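Local coordinates for protein UDP-glucose 6-dehydrogenase (Pyrobaculum islandicum, PDB 3VTF) that probably catalyses the NAD-dependent oxidation of UDP-glucose to UDP-glucuronate and binds UDP-glucose, at residues A37-L42 with G83-F87; I131-R136 with E162-F168; K238-N243 with R271-G277; G330-R334 with L362-R368. One frame throughout, in Å; residues are numbered along the deposited sequence.

Contact 1. Residues A37-L42 with G83-F87; sequences AVGFAL and GRLSF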
# COMPACT_ATOMS: atom_id res chain seq x y z
N ALA A 37 4.28 29.71 -7.71
CA ALA A 37 4.33 31.18 -7.97
C ALA A 37 3.27 31.56 -8.98
O ALA A 37 2.52 32.54 -8.80
CB ALA A 37 5.72 31.56 -8.44
N VAL A 38 3.24 30.83 -10.09
CA VAL A 38 2.20 31.07 -11.12
C VAL A 38 0.78 30.80 -10.66
O VAL A 38 -0.16 31.61 -10.91
CB VAL A 38 2.54 30.21 -12.40
CG1 VAL A 38 1.34 30.18 -13.37
CG2 VAL A 38 3.79 30.76 -13.07
N GLY A 39 0.60 29.69 -9.96
CA GLY A 39 -0.72 29.32 -9.48
C GLY A 39 -1.27 30.30 -8.43
O GLY A 39 -2.48 30.58 -8.45
N PHE A 40 -0.44 30.75 -7.49
CA PHE A 40 -0.94 31.66 -6.48
C PHE A 40 -1.35 32.96 -7.19
O PHE A 40 -2.38 33.57 -6.80
CB PHE A 40 0.13 31.98 -5.40
CG PHE A 40 0.33 30.86 -4.36
CD1 PHE A 40 -0.75 30.23 -3.80
CD2 PHE A 40 1.62 30.55 -3.88
CE1 PHE A 40 -0.57 29.26 -2.79
CE2 PHE A 40 1.77 29.52 -2.95
CZ PHE A 40 0.68 28.90 -2.41
N ALA A 41 -0.53 33.41 -8.16
CA ALA A 41 -0.91 34.65 -8.89
C ALA A 41 -2.26 34.46 -9.60
O ALA A 41 -3.13 35.37 -9.56
CB ALA A 41 0.18 35.05 -9.89
N LEU A 42 -2.49 33.27 -10.16
CA LEU A 42 -3.73 33.03 -10.89
C LEU A 42 -4.86 32.83 -9.94
O LEU A 42 -5.99 33.06 -10.32
CB LEU A 42 -3.63 31.81 -11.85
CG LEU A 42 -2.66 31.97 -13.06
CD1 LEU A 42 -2.60 30.63 -13.85
CD2 LEU A 42 -3.05 33.17 -13.89
N GLY A 83 -0.48 41.23 -14.17
CA GLY A 83 0.23 42.16 -13.34
C GLY A 83 0.51 41.64 -11.91
O GLY A 83 1.27 42.27 -11.18
N ARG A 84 -0.01 40.46 -11.54
CA ARG A 84 0.15 39.97 -10.15
C ARG A 84 1.46 39.20 -9.85
O ARG A 84 1.82 39.04 -8.66
CB ARG A 84 -1.09 39.16 -9.69
CG ARG A 84 -2.37 39.98 -9.66
CD ARG A 84 -3.41 39.35 -8.79
NE ARG A 84 -3.84 38.12 -9.44
CZ ARG A 84 -4.85 38.02 -10.28
NH1 ARG A 84 -5.63 39.07 -10.52
NH2 ARG A 84 -5.08 36.84 -10.85
N LEU A 85 2.19 38.78 -10.88
CA LEU A 85 3.42 38.04 -10.69
C LEU A 85 4.61 38.83 -11.10
O LEU A 85 4.67 39.25 -12.26
CB LEU A 85 3.41 36.76 -11.60
CG LEU A 85 4.64 35.85 -11.65
CD1 LEU A 85 5.03 35.40 -10.19
CD2 LEU A 85 4.31 34.59 -12.50
N SER A 86 5.64 38.94 -10.26
CA SER A 86 6.86 39.60 -10.66
C SER A 86 8.01 38.84 -10.07
O SER A 86 7.82 37.90 -9.25
CB SER A 86 6.90 41.07 -10.13
OG SER A 86 6.73 41.10 -8.71
N PHE A 87 9.23 39.21 -10.45
CA PHE A 87 10.38 38.55 -9.86
C PHE A 87 11.39 39.54 -9.27
O PHE A 87 11.61 40.63 -9.87
CB PHE A 87 11.06 37.66 -10.91
CG PHE A 87 10.15 36.63 -11.45
CD1 PHE A 87 10.02 35.38 -10.80
CD2 PHE A 87 9.30 36.92 -12.53
CE1 PHE A 87 9.11 34.44 -11.28
CE2 PHE A 87 8.40 35.96 -13.03
CZ PHE A 87 8.31 34.72 -12.41
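R84 and A41 make the polar half of this contact, in which the helix 31-43 packs against the edge strand 85-87 of the N-terminal, NAD-binding sheet. The arginine comes side-on: NE lies 2.8 Å from A41 O, and NH2 of the same guanidinium lies 2.8 Å from A41 O as well, so one carbonyl oxygen takes two hydrogen bonds. That oxygen sits almost in the guanidinium plane, while on its own side NE approaches in the carbonyl plane and NH2 is tilted 19° from it. A bend at chi3 (-69°) turns the end of the arginine back to the helix and lays its edge against this carbonyl.

The apolar half belongs to L85. Its CB rests against A41 CB at 4.0 Å. With CG swung opposite the backbone N (chi1 176°), the isobutyl group is sent toward the helix, where its two methyls spread: CD2 meets V38 CG2 at 3.9 Å, whereas CD1 reaches toward A37, 4.3 Å from A37 CB. V47 of the neighbouring strand and A79 also touch L85, so that it is buried among helix 31-43, helix 72-81 and the adjacent strand.

A methionine in place of R84 would probably leave A41 O without both of its side-chain donors and the helix end without that tie to the residue that leads into the edge strand.

The chemistry is thus divided: small and branched aliphatic groups allow the helix to lie close over the sheet, and a positive group meets a carbonyl near the helix C-terminus, where the helix dipole would be expected to welcome it.

Contact 2. Residues I131-R136 with E162-F168; sequences IRAKGR and EAGGVKF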
# COMPACT_ATOMS: atom_id res chain seq x y z
N ILE A 131 12.89 39.82 6.64
CA ILE A 131 11.99 40.14 7.71
C ILE A 131 12.58 41.31 8.52
O ILE A 131 11.83 42.20 8.98
CB ILE A 131 11.78 38.86 8.57
CG1 ILE A 131 10.88 37.84 7.80
CG2 ILE A 131 11.06 39.18 9.88
CD1 ILE A 131 10.62 36.50 8.57
N ARG A 132 13.88 41.22 8.78
CA ARG A 132 14.57 42.26 9.58
C ARG A 132 14.39 43.64 8.90
O ARG A 132 14.00 44.60 9.54
CB ARG A 132 16.04 41.91 9.63
CG ARG A 132 16.76 42.79 10.67
CD ARG A 132 18.22 42.55 10.62
NE ARG A 132 18.81 43.61 11.42
CZ ARG A 132 20.07 43.60 11.84
NH1 ARG A 132 20.85 42.58 11.56
NH2 ARG A 132 20.52 44.63 12.54
N ALA A 133 14.57 43.67 7.57
CA ALA A 133 14.37 44.89 6.76
C ALA A 133 12.92 45.28 6.78
O ALA A 133 12.59 46.47 6.88
CB ALA A 133 14.85 44.65 5.36
N LYS A 134 12.00 44.31 6.72
CA LYS A 134 10.55 44.69 6.70
C LYS A 134 10.11 45.32 8.02
O LYS A 134 9.19 46.16 8.08
CB LYS A 134 9.62 43.45 6.41
CG LYS A 134 8.18 43.83 6.15
CD LYS A 134 7.24 42.70 5.62
CE LYS A 134 6.94 41.68 6.68
NZ LYS A 134 5.83 40.73 6.31
N GLY A 135 10.66 44.80 9.12
CA GLY A 135 10.25 45.28 10.44
C GLY A 135 8.91 44.84 10.96
O GLY A 135 8.46 45.36 12.00
N ARG A 136 8.20 43.90 10.30
CA ARG A 136 6.96 43.44 10.96
C ARG A 136 6.70 41.96 10.69
O ARG A 136 7.44 41.37 9.96
CB ARG A 136 5.73 44.32 10.67
CG ARG A 136 5.38 44.44 9.22
CD ARG A 136 4.71 45.78 8.82
NE ARG A 136 4.33 45.60 7.40
CZ ARG A 136 5.04 46.02 6.35
NH1 ARG A 136 6.14 46.77 6.48
NH2 ARG A 136 4.63 45.74 5.15
N GLU A 162 18.63 35.90 11.91
CA GLU A 162 18.84 37.04 11.01
C GLU A 162 17.79 38.12 11.12
O GLU A 162 17.91 39.15 10.48
CB GLU A 162 18.92 36.57 9.51
CG GLU A 162 19.80 35.33 9.25
CD GLU A 162 21.26 35.66 9.48
OE1 GLU A 162 21.57 36.89 9.44
OE2 GLU A 162 22.05 34.71 9.72
N ALA A 163 16.71 37.84 11.85
CA ALA A 163 15.50 38.65 11.79
C ALA A 163 15.68 39.94 12.71
O ALA A 163 14.81 40.78 12.71
CB ALA A 163 14.28 37.84 12.27
N GLY A 164 16.77 40.04 13.45
CA GLY A 164 17.03 41.19 14.35
C GLY A 164 15.92 41.40 15.39
O GLY A 164 15.62 42.53 15.83
N GLY A 165 15.25 40.33 15.77
CA GLY A 165 14.22 40.50 16.82
C GLY A 165 12.83 40.73 16.32
O GLY A 165 11.88 40.85 17.11
N VAL A 166 12.64 40.76 14.99
CA VAL A 166 11.27 40.90 14.47
C VAL A 166 10.54 39.57 14.63
O VAL A 166 11.13 38.54 14.28
CB VAL A 166 11.29 41.32 12.99
CG1 VAL A 166 9.88 41.38 12.39
CG2 VAL A 166 12.04 42.66 12.84
N LYS A 167 9.30 39.62 15.15
CA LYS A 167 8.46 38.41 15.41
C LYS A 167 8.00 37.78 14.04
O LYS A 167 7.84 38.48 13.04
CB LYS A 167 7.23 38.76 16.25
CG LYS A 167 6.14 39.46 15.41
CD LYS A 167 4.78 39.75 16.10
CE LYS A 167 4.21 41.02 15.46
NZ LYS A 167 2.73 41.14 15.34
N PHE A 168 7.87 36.44 14.01
CA PHE A 168 7.42 35.77 12.78
C PHE A 168 6.84 34.45 13.16
O PHE A 168 6.97 34.03 14.33
CB PHE A 168 8.63 35.55 11.81
CG PHE A 168 9.70 34.65 12.35
CD1 PHE A 168 9.64 33.27 12.05
CD2 PHE A 168 10.77 35.13 13.13
CE1 PHE A 168 10.61 32.43 12.44
CE2 PHE A 168 11.74 34.27 13.59
CZ PHE A 168 11.66 32.89 13.26
O HOH W 1 20.33 40.16 9.57
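R132 lies along the backbone of E162 and A163 where the end of helix 118-134 meets the loop from helix 151-160 into strand 169-172, in the Rossmann-type NAD-binding domain. Its chain, extended from CG to NE, follows the backbone as far as G164. E162 offers its carbonyl, with R132 CD 3.4 Å from E162 O, and a water joins the same oxygen to R132 NH1. The carboxylate of E162 is engaged elsewhere, in a salt bridge to R125. A163 starts a type I' turn that ends at V166; its O lies 3.5 Å from R132 CG, and its methyl touches I131 CG2. Next comes G164, whose CA sits over one face of the R132 guanidinium; a side chain there would run into R132 NE. V166 points its isopropyl group at the helix end. Its CG1 touches both I131 CG2, at 3.5 Å, and R136 O, while CG2 leans on the backbone of I131 and G135, the residue whose positive phi takes the chain out of the helix. F168 comes last, crossing I131 at about a right angle, and V159 and V140 close round both residues. The closest touch is at CB: I131 CD1 stands 3.9 Å from F168 CB.

Contact 3. Residues K238-N243 with R271-G277; sequences KISFAN and RHYFGAG. With UPG (uridine-5'-diphosphate-glucose), chain B.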
# COMPACT_ATOMS: atom_id res chain seq x y z
N LYS A 238 4.37 0.75 -2.90
CA LYS A 238 3.44 0.03 -3.82
C LYS A 238 4.16 -0.41 -5.02
O LYS A 238 3.84 -1.52 -5.50
CB LYS A 238 2.23 0.89 -4.27
CG LYS A 238 1.48 1.46 -3.06
CD LYS A 238 0.00 1.98 -3.26
CE LYS A 238 -0.85 1.21 -4.29
NZ LYS A 238 -2.30 1.74 -4.36
N ILE A 239 5.00 0.46 -5.62
CA ILE A 239 5.74 0.11 -6.83
C ILE A 239 6.67 -1.12 -6.55
O ILE A 239 6.72 -2.09 -7.34
CB ILE A 239 6.56 1.31 -7.30
CG1 ILE A 239 5.60 2.46 -7.72
CG2 ILE A 239 7.39 0.98 -8.53
CD1 ILE A 239 6.32 3.77 -7.97
N SER A 240 7.42 -1.06 -5.46
CA SER A 240 8.38 -2.15 -5.14
C SER A 240 7.67 -3.44 -4.76
O SER A 240 8.16 -4.55 -5.06
CB SER A 240 9.31 -1.67 -3.97
OG SER A 240 10.21 -0.78 -4.51
N PHE A 241 6.54 -3.31 -4.06
CA PHE A 241 5.72 -4.46 -3.80
C PHE A 241 5.26 -5.11 -5.13
O PHE A 241 5.27 -6.35 -5.27
CB PHE A 241 4.58 -4.20 -2.88
CG PHE A 241 3.79 -5.40 -2.54
CD1 PHE A 241 4.33 -6.38 -1.72
CD2 PHE A 241 2.55 -5.61 -3.09
CE1 PHE A 241 3.62 -7.53 -1.34
CE2 PHE A 241 1.80 -6.73 -2.74
CZ PHE A 241 2.31 -7.71 -1.85
N ALA A 242 4.77 -4.29 -6.07
CA ALA A 242 4.32 -4.83 -7.39
C ALA A 242 5.52 -5.54 -8.08
O ALA A 242 5.32 -6.56 -8.75
CB ALA A 242 3.76 -3.72 -8.29
N ASN A 243 6.73 -5.01 -7.84
CA ASN A 243 7.92 -5.62 -8.47
C ASN A 243 8.29 -6.90 -7.78
O ASN A 243 8.61 -7.87 -8.43
CB ASN A 243 9.07 -4.61 -8.50
CG ASN A 243 8.87 -3.63 -9.62
OD1 ASN A 243 8.30 -4.02 -10.68
ND2 ASN A 243 9.41 -2.43 -9.48
N ARG A 271 -6.18 1.51 -6.44
CA ARG A 271 -5.79 0.69 -7.65
C ARG A 271 -4.54 1.19 -8.36
O ARG A 271 -3.87 0.47 -9.12
CB ARG A 271 -6.98 0.56 -8.62
CG ARG A 271 -7.42 1.90 -9.14
CD ARG A 271 -8.87 1.74 -9.70
NE ARG A 271 -9.36 3.07 -10.07
CZ ARG A 271 -9.01 3.73 -11.19
NH1 ARG A 271 -8.20 3.17 -12.08
NH2 ARG A 271 -9.47 4.96 -11.42
N HIS A 272 -4.11 2.39 -8.03
CA HIS A 272 -2.98 2.95 -8.75
C HIS A 272 -1.63 2.67 -8.09
O HIS A 272 -1.56 2.45 -6.85
CB HIS A 272 -3.18 4.47 -8.70
CG HIS A 272 -4.53 4.92 -9.19
ND1 HIS A 272 -4.87 4.87 -10.49
CD2 HIS A 272 -5.62 5.47 -8.52
CE1 HIS A 272 -6.11 5.38 -10.66
NE2 HIS A 272 -6.56 5.77 -9.45
N TYR A 273 -0.60 2.82 -8.89
CA TYR A 273 0.85 2.74 -8.51
C TYR A 273 1.27 1.30 -8.25
O TYR A 273 2.24 1.07 -7.54
CB TYR A 273 1.24 3.71 -7.34
CG TYR A 273 1.67 5.03 -7.90
CD1 TYR A 273 2.93 5.56 -7.61
CD2 TYR A 273 0.86 5.72 -8.79
CE1 TYR A 273 3.33 6.79 -8.16
CE2 TYR A 273 1.27 6.89 -9.40
CZ TYR A 273 2.48 7.42 -9.07
OH TYR A 273 2.77 8.63 -9.59
N PHE A 274 0.55 0.34 -8.87
CA PHE A 274 1.09 -1.04 -8.90
C PHE A 274 1.67 -1.32 -10.30
O PHE A 274 1.66 -2.46 -10.74
CB PHE A 274 -0.03 -2.06 -8.61
CG PHE A 274 -0.50 -2.09 -7.21
CD1 PHE A 274 0.44 -2.29 -6.12
CD2 PHE A 274 -1.84 -2.05 -6.91
CE1 PHE A 274 0.04 -2.41 -4.83
CE2 PHE A 274 -2.24 -2.16 -5.60
CZ PHE A 274 -1.34 -2.38 -4.55
N GLY A 275 2.29 -0.32 -10.92
CA GLY A 275 2.90 -0.54 -12.22
C GLY A 275 4.30 -1.14 -12.09
O GLY A 275 5.32 -0.42 -12.07
N ALA A 276 4.34 -2.47 -12.07
CA ALA A 276 5.59 -3.20 -11.96
C ALA A 276 6.43 -2.83 -13.17
O ALA A 276 5.92 -2.41 -14.20
CB ALA A 276 5.25 -4.69 -12.00
N GLY A 277 7.74 -2.96 -13.04
CA GLY A 277 8.67 -2.67 -14.15
C GLY A 277 10.04 -2.30 -13.62
O GLY A 277 10.51 -2.90 -12.65
N1 UPG B . 6.32 4.60 -11.47
C2 UPG B . 6.36 3.18 -11.56
N3 UPG B . 5.23 2.49 -11.44
C4 UPG B . 4.04 3.15 -11.16
C5 UPG B . 3.96 4.58 -11.03
C6 UPG B . 5.18 5.28 -11.16
O2 UPG B . 7.45 2.55 -11.79
O4 UPG B . 2.99 2.45 -11.00
C1C UPG B . 7.64 5.27 -11.59
C2C UPG B . 7.58 6.34 -12.67
O2C UPG B . 7.92 5.84 -13.95
C3C UPG B . 8.62 7.36 -12.17
C4C UPG B . 8.55 7.26 -10.65
O4C UPG B . 7.80 6.05 -10.39
O3C UPG B . 9.95 6.88 -12.52
C5C UPG B . 7.82 8.45 -9.98
O5C UPG B . 6.65 8.72 -10.77
PA UPG B . 5.63 9.99 -10.32
O1A UPG B . 5.00 9.72 -8.92
O2A UPG B . 4.78 10.38 -11.56
O3A UPG B . 6.72 11.19 -10.37
PB UPG B . 6.95 12.50 -9.41
O1B UPG B . 6.76 13.72 -10.27
O2B UPG B . 8.39 12.11 -8.99
O3B UPG B . 5.85 12.60 -8.26
C1' UPG B . 6.13 12.13 -6.91
C2' UPG B . 4.79 11.94 -6.23
C3' UPG B . 4.19 13.34 -5.96
C4' UPG B . 5.21 14.15 -5.13
C5' UPG B . 6.50 14.36 -6.02
C6' UPG B . 7.68 15.10 -5.36
O2' UPG B . 4.06 11.26 -7.31
O3' UPG B . 2.98 13.15 -5.25
O4' UPG B . 4.64 15.45 -4.89
O5' UPG B . 6.99 13.00 -6.19
O6' UPG B . 7.67 14.87 -3.93
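K238 crosses over the F274 ring to reach the loop 271-277. A bend at chi3 (34°) brings its CE over that ring, 3.8 Å from the centroid in a CH-pi contact, and NZ, in cation-pi range of the same face, donates to H272 O at 2.7 Å. G270 O of the same chain and R268 O of the second subunit also accept from NZ. I239 is next: its CD1, 3.6 Å from UPG N1, and the Y273 ring touch each other and cover the same side of the uracil. UPG C5 sits 3.5 Å above the centre of the Y273 ring, the uracil tilted, and the tyrosine OH donates to UPG O1A at 2.6 Å; a valine in its place would probably leave C5 of the uracil without its aromatic cover and the phosphate oxygen without this donor. G275 reads the base edge through N to UPG O4 and O from UPG N3. F241 brings CD2 to the F274 ring, and A242 CB touches F274 and A276. N243 OD1 takes G277 N on an in-plane lone pair at 2.6 Å. All this sits on the central helix 221-251, flanked by helices 256-264, 285-298 and 304-328, while F234 of the second subunit meets F274 edge-to-face.

Contact 4. Residues G330-R334 with L362-R368; sequences GLRGR and LLERGAR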
# COMPACT_ATOMS: atom_id res chain seq x y z
N GLY A 330 25.44 -12.93 -23.77
CA GLY A 330 26.55 -12.00 -23.49
C GLY A 330 26.36 -10.75 -24.31
O GLY A 330 25.74 -10.80 -25.41
N LEU A 331 26.83 -9.62 -23.77
CA LEU A 331 26.57 -8.30 -24.36
C LEU A 331 27.76 -7.63 -25.08
O LEU A 331 27.54 -6.71 -25.85
CB LEU A 331 26.00 -7.32 -23.28
CG LEU A 331 24.71 -7.82 -22.60
CD1 LEU A 331 24.24 -6.87 -21.48
CD2 LEU A 331 23.59 -8.00 -23.64
N ARG A 332 28.99 -8.09 -24.81
CA ARG A 332 30.22 -7.46 -25.40
C ARG A 332 30.08 -7.28 -26.91
O ARG A 332 29.78 -8.23 -27.61
CB ARG A 332 31.46 -8.27 -25.07
CG ARG A 332 31.89 -8.06 -23.63
CD ARG A 332 33.40 -8.25 -23.38
NE ARG A 332 33.68 -8.47 -21.93
CZ ARG A 332 33.28 -9.54 -21.25
NH1 ARG A 332 32.56 -10.47 -21.88
NH2 ARG A 332 33.58 -9.71 -19.94
N GLY A 333 30.22 -6.04 -27.38
CA GLY A 333 30.21 -5.74 -28.81
C GLY A 333 28.83 -5.77 -29.39
O GLY A 333 28.65 -5.49 -30.58
N ARG A 334 27.81 -6.09 -28.58
CA ARG A 334 26.48 -6.29 -29.17
C ARG A 334 25.77 -4.96 -29.30
O ARG A 334 26.02 -4.05 -28.55
CB ARG A 334 25.70 -7.31 -28.33
CG ARG A 334 24.99 -8.35 -29.14
CD ARG A 334 25.93 -9.27 -29.90
NE ARG A 334 26.50 -10.20 -28.94
CZ ARG A 334 25.97 -11.37 -28.64
NH1 ARG A 334 24.84 -11.73 -29.25
NH2 ARG A 334 26.54 -12.16 -27.72
N LEU A 362 24.55 -1.26 -19.43
CA LEU A 362 24.87 -1.88 -20.72
C LEU A 362 26.33 -1.51 -21.12
O LEU A 362 27.08 -2.37 -21.60
CB LEU A 362 23.87 -1.42 -21.77
CG LEU A 362 22.41 -2.00 -21.58
CD1 LEU A 362 21.61 -1.33 -22.66
CD2 LEU A 362 22.39 -3.54 -21.71
N LEU A 363 26.67 -0.23 -20.99
CA LEU A 363 28.02 0.27 -21.31
C LEU A 363 29.08 -0.44 -20.54
O LEU A 363 30.00 -0.97 -21.15
CB LEU A 363 28.13 1.76 -21.07
CG LEU A 363 27.43 2.63 -22.07
CD1 LEU A 363 27.45 4.07 -21.56
CD2 LEU A 363 27.98 2.50 -23.50
N GLU A 364 28.93 -0.51 -19.24
CA GLU A 364 29.80 -1.26 -18.37
C GLU A 364 29.92 -2.75 -18.78
O GLU A 364 30.88 -3.45 -18.43
CB GLU A 364 29.25 -1.03 -16.95
CG GLU A 364 29.92 -1.68 -15.76
CD GLU A 364 29.23 -1.27 -14.44
OE1 GLU A 364 28.10 -1.74 -14.18
OE2 GLU A 364 29.81 -0.48 -13.65
N ARG A 365 28.98 -3.27 -19.56
CA ARG A 365 29.15 -4.63 -20.07
C ARG A 365 29.66 -4.72 -21.52
O ARG A 365 29.55 -5.78 -22.15
CB ARG A 365 27.90 -5.51 -19.83
CG ARG A 365 27.78 -6.02 -18.39
CD ARG A 365 26.31 -6.20 -18.03
NE ARG A 365 26.03 -5.83 -16.64
CZ ARG A 365 25.45 -6.62 -15.73
NH1 ARG A 365 25.05 -7.89 -16.02
NH2 ARG A 365 25.26 -6.13 -14.50
N GLY A 366 30.17 -3.62 -22.06
CA GLY A 366 30.80 -3.68 -23.41
C GLY A 366 29.82 -3.67 -24.58
O GLY A 366 30.19 -3.91 -25.72
N ALA A 367 28.54 -3.38 -24.30
CA ALA A 367 27.55 -3.16 -25.38
C ALA A 367 27.77 -1.85 -26.10
O ALA A 367 28.21 -0.84 -25.52
CB ALA A 367 26.09 -3.23 -24.86
N ARG A 368 27.43 -1.87 -27.38
CA ARG A 368 27.32 -0.66 -28.17
C ARG A 368 25.89 -0.22 -28.00
O ARG A 368 24.97 -0.89 -28.52
CB ARG A 368 27.59 -0.92 -29.67
CG ARG A 368 28.80 -1.80 -30.00
CD ARG A 368 28.94 -1.86 -31.51
NE ARG A 368 30.29 -2.21 -31.96
CZ ARG A 368 30.78 -1.92 -33.18
NH1 ARG A 368 30.07 -1.28 -34.09
NH2 ARG A 368 32.02 -2.28 -33.48
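G333 N donates to G366 O at 2.7 Å, the shortest hydrogen bond between these segments. The bond is straight at the hydrogen (168°), but the donor stands 42° above the carbonyl plane and so misses the lone pairs. R332 CA supplies a weaker CH contact to the same oxygen. One step on, R368 N donates to R334 O at 2.8 Å, and with this bond the loop 330-334 passes into the pairing of strands 335-339 and 368-372.

Each chain is folded to present these atoms. L331 to R334 form a type II turn, with G333 at positive phi. On the other side G366, also at positive phi, is the C' residue of a Schellman motif: A367 N returns to L362 O at 3.2 Å and G366 N to L363 O at 2.8 Å. L362 O also accepts from R365 N, the two donors coming in from opposite faces of its plane. A side chain on G366 would press against R332 CG.

The apolar part of the contact is made by L331. Its CD1 meets L362 CD2 at 3.8 Å and the aliphatic part of R365 at CD, while its CB faces A367 CB at 4.4 Å; V321 of helix 304-328 adjoins L331, L362 and R365. R368, extended from CG to NE, stretches out over the turn, CG 3.7 Å from G333 O. The guanidinium of R334 turns elsewhere, to L328 O.

The contact joins the lead-in to strand 335-339 with the helix-to-strand turn of a β-α-β crossover (335-339, 354-364, 368-372) within the Rossmann-like UDP-binding domain.

In the fold
From the N terminus the four contacts follow in series, none nested in or crossing another. Contact 1 closes a 40-residue excursion, tying the first helix of the NAD-binding domain to the edge strand of its sheet. Contact 2 then closes 25 residues farther along the same sheet, joining a helix end to the loop before strand 169-172; the two centres are 24 Å apart. Contact 3 closes 27 residues, 17 of them helical, in the central domain, where the long helix 221-251 meets the substrate loop beside the second subunit. Contact 4 closes the first crossover of the C-terminal sheet, about 29 Å from contact 3 and 60 Å from contact 2 between centres, across the two-domain chain.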